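Local coordinates for segregation and condensation protein B (Mycobacterium tuberculosis, PDB 2Z99), which is a winged-helix protein that probably helps segregate and condense the chromosome as a subunit of the SMC-ScpAB complex, at residues E15-L20 against A55-G60; E104-V109 against R133-R138; T142-D147 against A152-T157. All coordinates share one frame; numbering follows the deposited sequence.

Contact 1 of 3, residues E15-L20 against A55-G60; sequences ELKRVL and ADELTG
On the surface of the N-terminal winged-helix domain, opposite charges face each other in a tentative salt bridge between Lys17, on helix 13-26, and Glu57, on helix 44-60. With 11.0 Å between Lys17 CA and Ala55 CA, a long side chain from each helix is needed to meet. Lys17 leaves its helix with CG anti to the backbone N (chi1 180°), and the bends at chi2 and chi4 turn its end obliquely across the carboxylate. Glu57 is extended beyond CG and offers OE1, with NZ of Lys17 at 3.5 Å from OE1 of Glu57. That oxygen is not placed well enough for the distance to carry weight. On the same helix as Lys17, Arg18 NH1 meets Glu15 OE2 at 2.7 Å, on the anti side of the carboxylate and with a bent N-H...O angle of 134°; OE1 of Glu15 pairs with Arg81 of the second subunit. The Lys17 side chain also touches Lys50 and Met54 of helix 44-60. Leu16 and Leu20, both buried, bring helix 13-26 against Thr40 and Leu36 of helix 33-40, while on the other helix Ala55 and Leu58 pack on Leu67 of strand 65-70.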
ATOM      1  N   GLU A  15     -14.230  11.855  15.451  1.00 45.78           N
ATOM      2  CA  GLU A  15     -13.905  12.307  14.102  1.00 46.81           C
ATOM      3  C   GLU A  15     -12.413  12.184  13.836  1.00 44.94           C
ATOM      4  O   GLU A  15     -12.002  11.691  12.800  1.00 46.50           O
ATOM      5  CB  GLU A  15     -14.344  13.753  13.883  1.00 47.21           C
ATOM      6  CG  GLU A  15     -15.685  13.859  13.223  1.00 50.95           C
ATOM      7  CD  GLU A  15     -15.725  13.147  11.887  1.00 53.67           C
ATOM      8  OE1 GLU A  15     -15.013  13.588  10.960  1.00 52.50           O
ATOM      9  OE2 GLU A  15     -16.463  12.140  11.766  1.00 55.91           O
ATOM     10  N   LEU A  16     -11.605  12.623  14.790  1.00 44.22           N
ATOM     11  CA  LEU A  16     -10.153  12.562  14.657  1.00 44.23           C
ATOM     12  C   LEU A  16      -9.728  11.123  14.389  1.00 44.76           C
ATOM     13  O   LEU A  16      -8.830  10.872  13.580  1.00 44.01           O
ATOM     14  CB  LEU A  16      -9.482  13.053  15.942  1.00 42.51           C
ATOM     15  CG  LEU A  16      -8.154  13.817  15.853  1.00 43.19           C
ATOM     16  CD1 LEU A  16      -7.176  13.234  16.866  1.00 38.44           C
ATOM     17  CD2 LEU A  16      -7.588  13.751  14.454  1.00 40.23           C
ATOM     18  N   LYS A  17     -10.373  10.183  15.073  1.00 43.93           N
ATOM     19  CA  LYS A  17     -10.055   8.776  14.901  1.00 44.25           C
ATOM     20  C   LYS A  17     -10.336   8.354  13.462  1.00 43.80           C
ATOM     21  O   LYS A  17      -9.565   7.609  12.862  1.00 41.76           O
ATOM     22  CB  LYS A  17     -10.867   7.926  15.882  1.00 43.80           C
ATOM     23  CG  LYS A  17     -10.610   6.426  15.785  1.00 47.83           C
ATOM     24  CD  LYS A  17     -10.788   5.765  17.152  1.00 51.78           C
ATOM     25  CE  LYS A  17     -10.725   4.244  17.084  1.00 50.60           C
ATOM     26  NZ  LYS A  17     -11.990   3.652  16.563  1.00 53.19           N
ATOM     27  N   ARG A  18     -11.434   8.852  12.906  1.00 42.40           N
ATOM     28  CA  ARG A  18     -11.802   8.517  11.538  1.00 41.03           C
ATOM     29  C   ARG A  18     -10.767   9.041  10.560  1.00 40.80           C
ATOM     30  O   ARG A  18     -10.195   8.277   9.785  1.00 45.33           O
ATOM     31  CB  ARG A  18     -13.166   9.105  11.203  1.00 40.57           C
ATOM     32  CG  ARG A  18     -14.262   8.599  12.110  1.00 39.53           C
ATOM     33  CD  ARG A  18     -15.599   9.154  11.696  1.00 38.04           C
ATOM     34  NE  ARG A  18     -16.663   8.505  12.441  1.00 39.66           N
ATOM     35  CZ  ARG A  18     -17.389   9.098  13.383  1.00 40.25           C
ATOM     36  NH1 ARG A  18     -17.176  10.370  13.702  1.00 37.50           N
ATOM     37  NH2 ARG A  18     -18.324   8.405  14.011  1.00 40.47           N
ATOM     38  N   VAL A  19     -10.532  10.348  10.588  1.00 40.47           N
ATOM     39  CA  VAL A  19      -9.555  10.952   9.705  1.00 37.09           C
ATOM     40  C   VAL A  19      -8.230  10.180   9.787  1.00 39.21           C
ATOM     41  O   VAL A  19      -7.659   9.818   8.758  1.00 40.73           O
ATOM     42  CB  VAL A  19      -9.314  12.430  10.080  1.00 37.63           C
ATOM     43  CG1 VAL A  19      -8.314  13.044   9.126  1.00 33.77           C
ATOM     44  CG2 VAL A  19     -10.620  13.206  10.024  1.00 32.41           C
ATOM     45  N   LEU A  20      -7.754   9.895  10.998  1.00 36.11           N
ATOM     46  CA  LEU A  20      -6.496   9.176  11.149  1.00 36.78           C
ATOM     47  C   LEU A  20      -6.521   7.779  10.530  1.00 38.80           C
ATOM     48  O   LEU A  20      -5.480   7.269  10.101  1.00 36.54           O
ATOM     49  CB  LEU A  20      -6.087   9.090  12.625  1.00 34.84           C
ATOM     50  CG  LEU A  20      -5.673  10.423  13.271  1.00 37.20           C
ATOM     51  CD1 LEU A  20      -5.217  10.213  14.726  1.00 33.30           C
ATOM     52  CD2 LEU A  20      -4.543  11.046  12.456  1.00 36.02           C
ATOM     53  N   ALA A  55      -3.950   2.359  18.724  1.00 37.50           N
ATOM     54  CA  ALA A  55      -3.087   1.181  18.717  1.00 35.85           C
ATOM     55  C   ALA A  55      -3.457   0.304  19.898  1.00 37.03           C
ATOM     56  O   ALA A  55      -3.403  -0.918  19.802  1.00 36.85           O
ATOM     57  CB  ALA A  55      -1.614   1.578  18.802  1.00 37.67           C
ATOM     58  N   ASP A  56      -3.830   0.921  21.018  1.00 36.07           N
ATOM     59  CA  ASP A  56      -4.226   0.147  22.195  1.00 36.73           C
ATOM     60  C   ASP A  56      -5.517  -0.632  21.947  1.00 34.82           C
ATOM     61  O   ASP A  56      -5.649  -1.786  22.360  1.00 33.75           O
ATOM     62  CB  ASP A  56      -4.438   1.055  23.410  1.00 39.06           C
ATOM     63  CG  ASP A  56      -3.136   1.552  24.019  1.00 44.51           C
ATOM     64  OD1 ASP A  56      -2.091   0.872  23.873  1.00 42.55           O
ATOM     65  OD2 ASP A  56      -3.173   2.624  24.672  1.00 47.66           O
ATOM     66  N   GLU A  57      -6.480   0.010  21.289  1.00 35.37           N
ATOM     67  CA  GLU A  57      -7.754  -0.644  20.993  1.00 37.48           C
ATOM     68  C   GLU A  57      -7.559  -1.844  20.057  1.00 35.68           C
ATOM     69  O   GLU A  57      -8.105  -2.921  20.301  1.00 33.36           O
ATOM     70  CB  GLU A  57      -8.711   0.345  20.329  1.00 40.38           C
ATOM     71  CG  GLU A  57      -8.965   1.600  21.116  1.00 46.41           C
ATOM     72  CD  GLU A  57      -9.637   2.679  20.283  1.00 50.59           C
ATOM     73  OE1 GLU A  57     -10.037   2.388  19.136  1.00 53.71           O
ATOM     74  OE2 GLU A  57      -9.769   3.820  20.778  1.00 55.55           O
ATOM     75  N   LEU A  58      -6.789  -1.648  18.986  1.00 35.66           N
ATOM     76  CA  LEU A  58      -6.532  -2.713  18.014  1.00 36.24           C
ATOM     77  C   LEU A  58      -5.899  -3.936  18.650  1.00 35.87           C
ATOM     78  O   LEU A  58      -6.314  -5.061  18.380  1.00 35.34           O
ATOM     79  CB  LEU A  58      -5.643  -2.196  16.880  1.00 34.15           C
ATOM     80  CG  LEU A  58      -6.374  -1.155  16.019  1.00 36.73           C
ATOM     81  CD1 LEU A  58      -5.403  -0.459  15.077  1.00 33.14           C
ATOM     82  CD2 LEU A  58      -7.510  -1.845  15.252  1.00 31.64           C
ATOM     83  N   THR A  59      -4.903  -3.740  19.505  1.00 37.54           N
ATOM     84  CA  THR A  59      -4.289  -4.905  20.127  1.00 39.37           C
ATOM     85  C   THR A  59      -5.148  -5.354  21.285  1.00 39.20           C
ATOM     86  O   THR A  59      -4.934  -6.406  21.869  1.00 40.76           O
ATOM     87  CB  THR A  59      -2.833  -4.632  20.582  1.00 39.22           C
ATOM     88  OG1 THR A  59      -2.641  -5.096  21.922  1.00 39.99           O
ATOM     89  CG2 THR A  59      -2.515  -3.195  20.486  1.00 38.92           C
ATOM     90  N   GLY A  60      -6.149  -4.551  21.601  1.00 41.18           N
ATOM     91  CA  GLY A  60      -7.062  -4.920  22.661  1.00 42.46           C
ATOM     92  C   GLY A  60      -8.012  -5.979  22.133  1.00 42.53           C
ATOM     93  O   GLY A  60      -8.511  -6.813  22.888  1.00 42.06           O
TER

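Contact 2 of 3, residues E104-V109 against R133-R138; sequences ETLAVV and RTLLAR
Two backbone bonds of 2.8 Å, from Ala137 N to Arg133 O and from Arg138 N to Thr134 O, close the last turn of helix 129-137, and from this turn Leu135 reaches over to Thr105 and Leu106 of helix 100-112. Leu135 holds CG anti to its carbonyl carbon (chi1 -76°), which aims both methyl groups at the partner helix. Leu135 CD2 comes to 3.8 Å from CG of Leu106, the two leucines meeting at a slant, with a methyl of Leu135 set against the branch carbon of Leu106. Leu135 CD1 lies over the backbone of the same residue, 3.9 Å from Leu106 CA, and is 3.7 Å from OG1 of Thr105, whose side chain runs antiparallel to that of Leu135. The fork of a leucine suits this place because its two methyls can touch two successive residues of one helix turn. Thr105 fits less easily: its hydroxyl is buried and has no hydrogen-bonding partner in the model, and its chi1 of 138° is away from a staggered position, so the position of OG1, and which branch it occupies, is less sure. Leu106 CA and Leu135 CA are 7.3 Å apart, the nearest CA pair of the two segments. Ile141 of strand 141-146 touches both Leu106 and Leu135, Thr105 packs on Val120 and Arg124 of helix 117-124, and Val109 touches Ile141 and Thr157 of strand 153-157.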
ATOM      1  N   GLU A 104      -5.310 -29.926 -21.184  1.00 53.61           N
ATOM      2  CA  GLU A 104      -5.418 -30.876 -22.275  1.00 53.02           C
ATOM      3  C   GLU A 104      -4.331 -31.936 -22.142  1.00 51.32           C
ATOM      4  O   GLU A 104      -4.616 -33.127 -22.098  1.00 51.65           O
ATOM      5  CB  GLU A 104      -5.240 -30.149 -23.605  1.00 57.47           C
ATOM      6  CG  GLU A 104      -6.232 -30.532 -24.689  1.00 65.96           C
ATOM      7  CD  GLU A 104      -7.450 -29.626 -24.713  1.00 70.58           C
ATOM      8  OE1 GLU A 104      -8.351 -29.816 -23.865  1.00 74.06           O
ATOM      9  OE2 GLU A 104      -7.495 -28.714 -25.575  1.00 73.64           O
ATOM     10  N   THR A 105      -3.078 -31.503 -22.073  1.00 49.46           N
ATOM     11  CA  THR A 105      -1.977 -32.445 -21.969  1.00 50.31           C
ATOM     12  C   THR A 105      -1.944 -33.137 -20.623  1.00 50.46           C
ATOM     13  O   THR A 105      -1.403 -34.233 -20.497  1.00 51.18           O
ATOM     14  CB  THR A 105      -0.599 -31.771 -22.265  1.00 49.79           C
ATOM     15  OG1 THR A 105       0.382 -32.232 -21.332  1.00 50.24           O
ATOM     16  CG2 THR A 105      -0.703 -30.282 -22.192  1.00 49.58           C
ATOM     17  N   LEU A 106      -2.532 -32.510 -19.614  1.00 50.98           N
ATOM     18  CA  LEU A 106      -2.561 -33.125 -18.296  1.00 50.90           C
ATOM     19  C   LEU A 106      -3.469 -34.339 -18.430  1.00 50.00           C
ATOM     20  O   LEU A 106      -3.138 -35.429 -17.971  1.00 49.47           O
ATOM     21  CB  LEU A 106      -3.144 -32.164 -17.257  1.00 51.68           C
ATOM     22  CG  LEU A 106      -2.780 -32.363 -15.780  1.00 52.39           C
ATOM     23  CD1 LEU A 106      -3.898 -31.772 -14.948  1.00 51.85           C
ATOM     24  CD2 LEU A 106      -2.598 -33.831 -15.428  1.00 53.13           C
ATOM     25  N   ALA A 107      -4.610 -34.132 -19.081  1.00 49.84           N
ATOM     26  CA  ALA A 107      -5.594 -35.188 -19.297  1.00 49.66           C
ATOM     27  C   ALA A 107      -4.993 -36.354 -20.067  1.00 50.93           C
ATOM     28  O   ALA A 107      -5.292 -37.519 -19.785  1.00 51.83           O
ATOM     29  CB  ALA A 107      -6.788 -34.639 -20.045  1.00 48.28           C
ATOM     30  N   VAL A 108      -4.149 -36.046 -21.044  1.00 49.93           N
ATOM     31  CA  VAL A 108      -3.526 -37.092 -21.825  1.00 49.32           C
ATOM     32  C   VAL A 108      -2.709 -37.996 -20.905  1.00 50.30           C
ATOM     33  O   VAL A 108      -2.822 -39.216 -20.976  1.00 51.63           O
ATOM     34  CB  VAL A 108      -2.625 -36.496 -22.941  1.00 47.60           C
ATOM     35  CG1 VAL A 108      -1.862 -37.603 -23.658  1.00 46.40           C
ATOM     36  CG2 VAL A 108      -3.478 -35.743 -23.930  1.00 44.63           C
ATOM     37  N   VAL A 109      -1.899 -37.397 -20.035  1.00 51.31           N
ATOM     38  CA  VAL A 109      -1.082 -38.170 -19.106  1.00 51.19           C
ATOM     39  C   VAL A 109      -1.971 -38.919 -18.142  1.00 54.61           C
ATOM     40  O   VAL A 109      -1.723 -40.078 -17.830  1.00 54.90           O
ATOM     41  CB  VAL A 109      -0.140 -37.278 -18.271  1.00 49.75           C
ATOM     42  CG1 VAL A 109       0.468 -38.086 -17.136  1.00 47.63           C
ATOM     43  CG2 VAL A 109       0.968 -36.718 -19.154  1.00 45.69           C
ATOM     44  N   ARG A 133       7.005 -29.226 -18.372  1.00 48.67           N
ATOM     45  CA  ARG A 133       7.780 -28.568 -17.336  1.00 49.61           C
ATOM     46  C   ARG A 133       6.878 -28.025 -16.232  1.00 49.99           C
ATOM     47  O   ARG A 133       7.030 -28.401 -15.069  1.00 51.62           O
ATOM     48  CB  ARG A 133       8.568 -27.416 -17.943  1.00 51.86           C
ATOM     49  CG  ARG A 133       9.595 -26.793 -17.026  1.00 58.06           C
ATOM     50  CD  ARG A 133      10.068 -25.461 -17.587  1.00 60.50           C
ATOM     51  NE  ARG A 133      10.350 -25.550 -19.015  1.00 66.26           N
ATOM     52  CZ  ARG A 133      10.376 -24.501 -19.832  1.00 69.26           C
ATOM     53  NH1 ARG A 133      10.141 -23.281 -19.360  1.00 71.17           N
ATOM     54  NH2 ARG A 133      10.616 -24.671 -21.125  0.50 69.91           N
ATOM     55  N   THR A 134       5.942 -27.143 -16.582  1.00 47.56           N
ATOM     56  CA  THR A 134       5.077 -26.572 -15.559  1.00 48.75           C
ATOM     57  C   THR A 134       4.307 -27.670 -14.832  1.00 47.69           C
ATOM     58  O   THR A 134       4.242 -27.673 -13.609  1.00 49.51           O
ATOM     59  CB  THR A 134       4.085 -25.505 -16.131  1.00 49.21           C
ATOM     60  OG1 THR A 134       3.101 -26.143 -16.949  1.00 53.12           O
ATOM     61  CG2 THR A 134       4.823 -24.466 -16.956  1.00 48.23           C
ATOM     62  N   LEU A 135       3.736 -28.614 -15.573  1.00 47.35           N
ATOM     63  CA  LEU A 135       3.006 -29.708 -14.944  1.00 45.01           C
ATOM     64  C   LEU A 135       3.899 -30.429 -13.946  1.00 46.41           C
ATOM     65  O   LEU A 135       3.432 -30.879 -12.903  1.00 45.54           O
ATOM     66  CB  LEU A 135       2.518 -30.711 -15.984  1.00 42.85           C
ATOM     67  CG  LEU A 135       1.306 -30.330 -16.821  1.00 39.06           C
ATOM     68  CD1 LEU A 135       0.958 -31.490 -17.719  1.00 38.94           C
ATOM     69  CD2 LEU A 135       0.140 -29.992 -15.919  1.00 39.75           C
ATOM     70  N   LEU A 136       5.183 -30.547 -14.277  1.00 47.22           N
ATOM     71  CA  LEU A 136       6.137 -31.207 -13.394  1.00 48.41           C
ATOM     72  C   LEU A 136       6.418 -30.356 -12.158  1.00 49.58           C
ATOM     73  O   LEU A 136       6.282 -30.828 -11.028  1.00 49.61           O
ATOM     74  CB  LEU A 136       7.450 -31.477 -14.126  1.00 47.98           C
ATOM     75  CG  LEU A 136       7.415 -32.504 -15.260  1.00 50.04           C
ATOM     76  CD1 LEU A 136       8.781 -32.568 -15.912  1.00 48.20           C
ATOM     77  CD2 LEU A 136       7.002 -33.863 -14.721  1.00 51.71           C
ATOM     78  N   ALA A 137       6.808 -29.104 -12.380  1.00 49.88           N
ATOM     79  CA  ALA A 137       7.111 -28.187 -11.289  1.00 50.11           C
ATOM     80  C   ALA A 137       5.934 -28.035 -10.331  1.00 50.88           C
ATOM     81  O   ALA A 137       6.129 -27.885  -9.125  1.00 51.72           O
ATOM     82  CB  ALA A 137       7.500 -26.838 -11.845  1.00 50.06           C
ATOM     83  N   ARG A 138       4.715 -28.071 -10.860  1.00 50.44           N
ATOM     84  CA  ARG A 138       3.530 -27.944 -10.018  1.00 51.48           C
ATOM     85  C   ARG A 138       3.143 -29.276  -9.390  1.00 52.19           C
ATOM     86  O   ARG A 138       2.094 -29.374  -8.745  1.00 53.28           O
ATOM     87  CB  ARG A 138       2.338 -27.425 -10.818  1.00 50.97           C
ATOM     88  CG  ARG A 138       2.540 -26.071 -11.431  1.00 51.99           C
ATOM     89  CD  ARG A 138       1.240 -25.571 -12.011  1.00 53.82           C
ATOM     90  NE  ARG A 138       1.416 -24.272 -12.644  1.00 56.23           N
ATOM     91  CZ  ARG A 138       0.420 -23.429 -12.888  1.00 56.54           C
ATOM     92  NH1 ARG A 138      -0.820 -23.756 -12.544  1.00 55.71           N
ATOM     93  NH2 ARG A 138       0.663 -22.264 -13.480  1.00 56.10           N
TER

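Contact 3 of 3, residues T142-D147 against A152-T157; sequences TEVGTD and AVTFAT
The Phe155 ring and the Glu143 carboxylate run alongside each other, with their planes 21° apart, on the beta hairpin that forms the wing of the C-terminal winged-helix domain. CG of Glu143 meets CE2 of Phe155 obliquely at 3.7 Å, and the carbonyl oxygen of Thr142 approaches CD2 of the Phe155 ring, also obliquely. An aromatic suits this place because the ring also packs on Met132 of helix 129-137, while Glu143 offers its CG methylene to the ring and keeps its charge at the surface. Thr142 and Ala156 form an antiparallel hydrogen-bonded pair, with Thr142 N to Ala156 O 2.9 Å and Ala156 N to Thr142 O 3.1 Å. Next comes a beta bulge: Val144 and Gly145 together face Thr154, and Val144 takes the near-helical backbone of position 1 of a classic bulge. Val144 N still gives a nearly straight bond (169°) to Thr154 O, 3.0 Å away, although it stands above the carbonyl plane. The bulge turns Val144 CG2 onto the small Ala156, a tight fit. Near the turn, Asp147 OD1 accepts Thr150 N, and Asp147 N bonds to Ala152 O at 2.8 Å.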
ATOM      1  N   THR A 142       4.705 -36.724 -12.693  1.00 46.48           N
ATOM      2  CA  THR A 142       6.097 -36.990 -12.358  1.00 48.46           C
ATOM      3  C   THR A 142       6.634 -38.180 -13.124  1.00 49.08           C
ATOM      4  O   THR A 142       5.871 -38.961 -13.686  1.00 50.10           O
ATOM      5  CB  THR A 142       6.267 -37.271 -10.860  1.00 49.37           C
ATOM      6  OG1 THR A 142       7.664 -37.284 -10.539  1.00 51.05           O
ATOM      7  CG2 THR A 142       5.650 -38.618 -10.495  1.00 45.91           C
ATOM      8  N   GLU A 143       7.955 -38.308 -13.146  1.00 52.08           N
ATOM      9  CA  GLU A 143       8.593 -39.420 -13.836  1.00 56.27           C
ATOM     10  C   GLU A 143       8.374 -40.699 -13.031  1.00 57.97           C
ATOM     11  O   GLU A 143       8.643 -40.737 -11.829  1.00 58.49           O
ATOM     12  CB  GLU A 143      10.097 -39.162 -14.014  1.00 57.02           C
ATOM     13  CG  GLU A 143      10.433 -37.911 -14.821  1.00 60.41           C
ATOM     14  CD  GLU A 143      10.614 -36.674 -13.954  1.00 64.18           C
ATOM     15  OE1 GLU A 143       9.941 -36.573 -12.899  1.00 64.87           O
ATOM     16  OE2 GLU A 143      11.422 -35.792 -14.334  1.00 64.30           O
ATOM     17  N   VAL A 144       7.878 -41.739 -13.698  1.00 59.69           N
ATOM     18  CA  VAL A 144       7.621 -43.015 -13.049  1.00 60.64           C
ATOM     19  C   VAL A 144       8.701 -44.042 -13.356  1.00 61.89           C
ATOM     20  O   VAL A 144       9.218 -44.694 -12.454  1.00 63.92           O
ATOM     21  CB  VAL A 144       6.263 -43.583 -13.475  1.00 60.75           C
ATOM     22  CG1 VAL A 144       6.087 -44.980 -12.919  1.00 61.86           C
ATOM     23  CG2 VAL A 144       5.158 -42.678 -12.975  1.00 60.30           C
ATOM     24  N   GLY A 145       9.039 -44.190 -14.631  1.00 62.14           N
ATOM     25  CA  GLY A 145      10.061 -45.147 -14.998  1.00 62.12           C
ATOM     26  C   GLY A 145      10.599 -44.886 -16.386  1.00 62.36           C
ATOM     27  O   GLY A 145      10.994 -43.766 -16.708  1.00 61.95           O
ATOM     28  N   THR A 146      10.626 -45.927 -17.208  1.00 60.91           N
ATOM     29  CA  THR A 146      11.109 -45.803 -18.574  1.00 59.83           C
ATOM     30  C   THR A 146      10.402 -46.850 -19.405  1.00 59.75           C
ATOM     31  O   THR A 146       9.820 -47.785 -18.862  1.00 60.99           O
ATOM     32  CB  THR A 146      12.616 -46.072 -18.679  1.00 58.71           C
ATOM     33  OG1 THR A 146      12.866 -47.460 -18.429  1.00 57.54           O
ATOM     34  CG2 THR A 146      13.382 -45.234 -17.676  1.00 56.70           C
ATOM     35  N   ASP A 147      10.434 -46.689 -20.720  1.00 59.39           N
ATOM     36  CA  ASP A 147       9.812 -47.665 -21.596  1.00 58.07           C
ATOM     37  C   ASP A 147      10.912 -48.663 -21.906  1.00 57.44           C
ATOM     38  O   ASP A 147      11.957 -48.286 -22.418  1.00 57.20           O
ATOM     39  CB  ASP A 147       9.310 -46.999 -22.880  1.00 57.66           C
ATOM     40  CG  ASP A 147       8.683 -47.992 -23.847  1.00 56.36           C
ATOM     41  OD1 ASP A 147       9.430 -48.747 -24.496  1.00 58.82           O
ATOM     42  OD2 ASP A 147       7.443 -48.029 -23.955  1.00 55.37           O
ATOM     43  N   ALA A 152      12.641 -44.590 -22.901  1.00 60.97           N
ATOM     44  CA  ALA A 152      12.195 -43.213 -22.746  1.00 60.74           C
ATOM     45  C   ALA A 152      11.401 -43.129 -21.456  1.00 60.63           C
ATOM     46  O   ALA A 152      10.491 -43.929 -21.234  1.00 61.06           O
ATOM     47  CB  ALA A 152      11.323 -42.802 -23.933  1.00 59.92           C
ATOM     48  N   VAL A 153      11.745 -42.165 -20.608  1.00 59.17           N
ATOM     49  CA  VAL A 153      11.053 -42.008 -19.342  1.00 57.45           C
ATOM     50  C   VAL A 153       9.543 -41.973 -19.561  1.00 56.95           C
ATOM     51  O   VAL A 153       9.054 -41.459 -20.570  1.00 56.77           O
ATOM     52  CB  VAL A 153      11.497 -40.723 -18.599  1.00 56.64           C
ATOM     53  CG1 VAL A 153      13.003 -40.718 -18.435  1.00 54.58           C
ATOM     54  CG2 VAL A 153      11.043 -39.498 -19.351  1.00 58.44           C
ATOM     55  N   THR A 154       8.820 -42.549 -18.609  1.00 55.60           N
ATOM     56  CA  THR A 154       7.370 -42.610 -18.646  1.00 53.68           C
ATOM     57  C   THR A 154       6.867 -41.650 -17.566  1.00 51.60           C
ATOM     58  O   THR A 154       7.619 -41.299 -16.650  1.00 49.67           O
ATOM     59  CB  THR A 154       6.896 -44.066 -18.383  1.00 55.39           C
ATOM     60  OG1 THR A 154       5.471 -44.105 -18.239  1.00 58.96           O
ATOM     61  CG2 THR A 154       7.553 -44.615 -17.134  1.00 56.98           C
ATOM     62  N   PHE A 155       5.609 -41.219 -17.677  1.00 48.51           N
ATOM     63  CA  PHE A 155       5.034 -40.275 -16.722  1.00 46.75           C
ATOM     64  C   PHE A 155       3.700 -40.715 -16.162  1.00 47.74           C
ATOM     65  O   PHE A 155       3.014 -41.561 -16.735  1.00 46.92           O
ATOM     66  CB  PHE A 155       4.835 -38.889 -17.365  1.00 43.71           C
ATOM     67  CG  PHE A 155       6.112 -38.180 -17.698  1.00 42.27           C
ATOM     68  CD1 PHE A 155       6.815 -38.491 -18.856  1.00 41.23           C
ATOM     69  CD2 PHE A 155       6.644 -37.240 -16.822  1.00 42.56           C
ATOM     70  CE1 PHE A 155       8.022 -37.882 -19.135  1.00 41.18           C
ATOM     71  CE2 PHE A 155       7.856 -36.623 -17.092  1.00 41.48           C
ATOM     72  CZ  PHE A 155       8.547 -36.942 -18.246  1.00 42.44           C
ATOM     73  N   ALA A 156       3.332 -40.114 -15.037  1.00 47.86           N
ATOM     74  CA  ALA A 156       2.060 -40.411 -14.410  1.00 48.67           C
ATOM     75  C   ALA A 156       1.621 -39.226 -13.579  1.00 50.40           C
ATOM     76  O   ALA A 156       2.427 -38.371 -13.210  1.00 49.25           O
ATOM     77  CB  ALA A 156       2.177 -41.648 -13.535  1.00 48.11           C
ATOM     78  N   THR A 157       0.328 -39.171 -13.305  1.00 53.82           N
ATOM     79  CA  THR A 157      -0.224 -38.114 -12.493  1.00 56.85           C
ATOM     80  C   THR A 157       0.123 -38.476 -11.060  1.00 59.12           C
ATOM     81  O   THR A 157       0.106 -39.648 -10.688  1.00 59.33           O
ATOM     82  CB  THR A 157      -1.741 -38.040 -12.645  1.00 57.01           C
ATOM     83  OG1 THR A 157      -2.321 -39.307 -12.311  1.00 59.06           O
ATOM     84  CG2 THR A 157      -2.111 -37.682 -14.071  1.00 58.25           C
TER

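Overall arrangement
Contact 1 stands apart from the other two: its centre is about 50 Å from that of contact 2 and about 59 Å from that of contact 3, on the far side of the chain's centre, in the N-terminal winged-helix domain. It is a sparse surface pairing of charges beside the second subunit. Contacts 2 and 3 share the C-terminal domain, with centres about 12 Å apart. Contact 2 is buried and apolar, joining two helices; contact 3 is a surface hairpin held mainly by backbone bonds. They meet where Leu136 CD2 lies 3.7 Å from Phe155 CE2 and where Val109 packs against Ala156, so the wing's inner side completes the helical core.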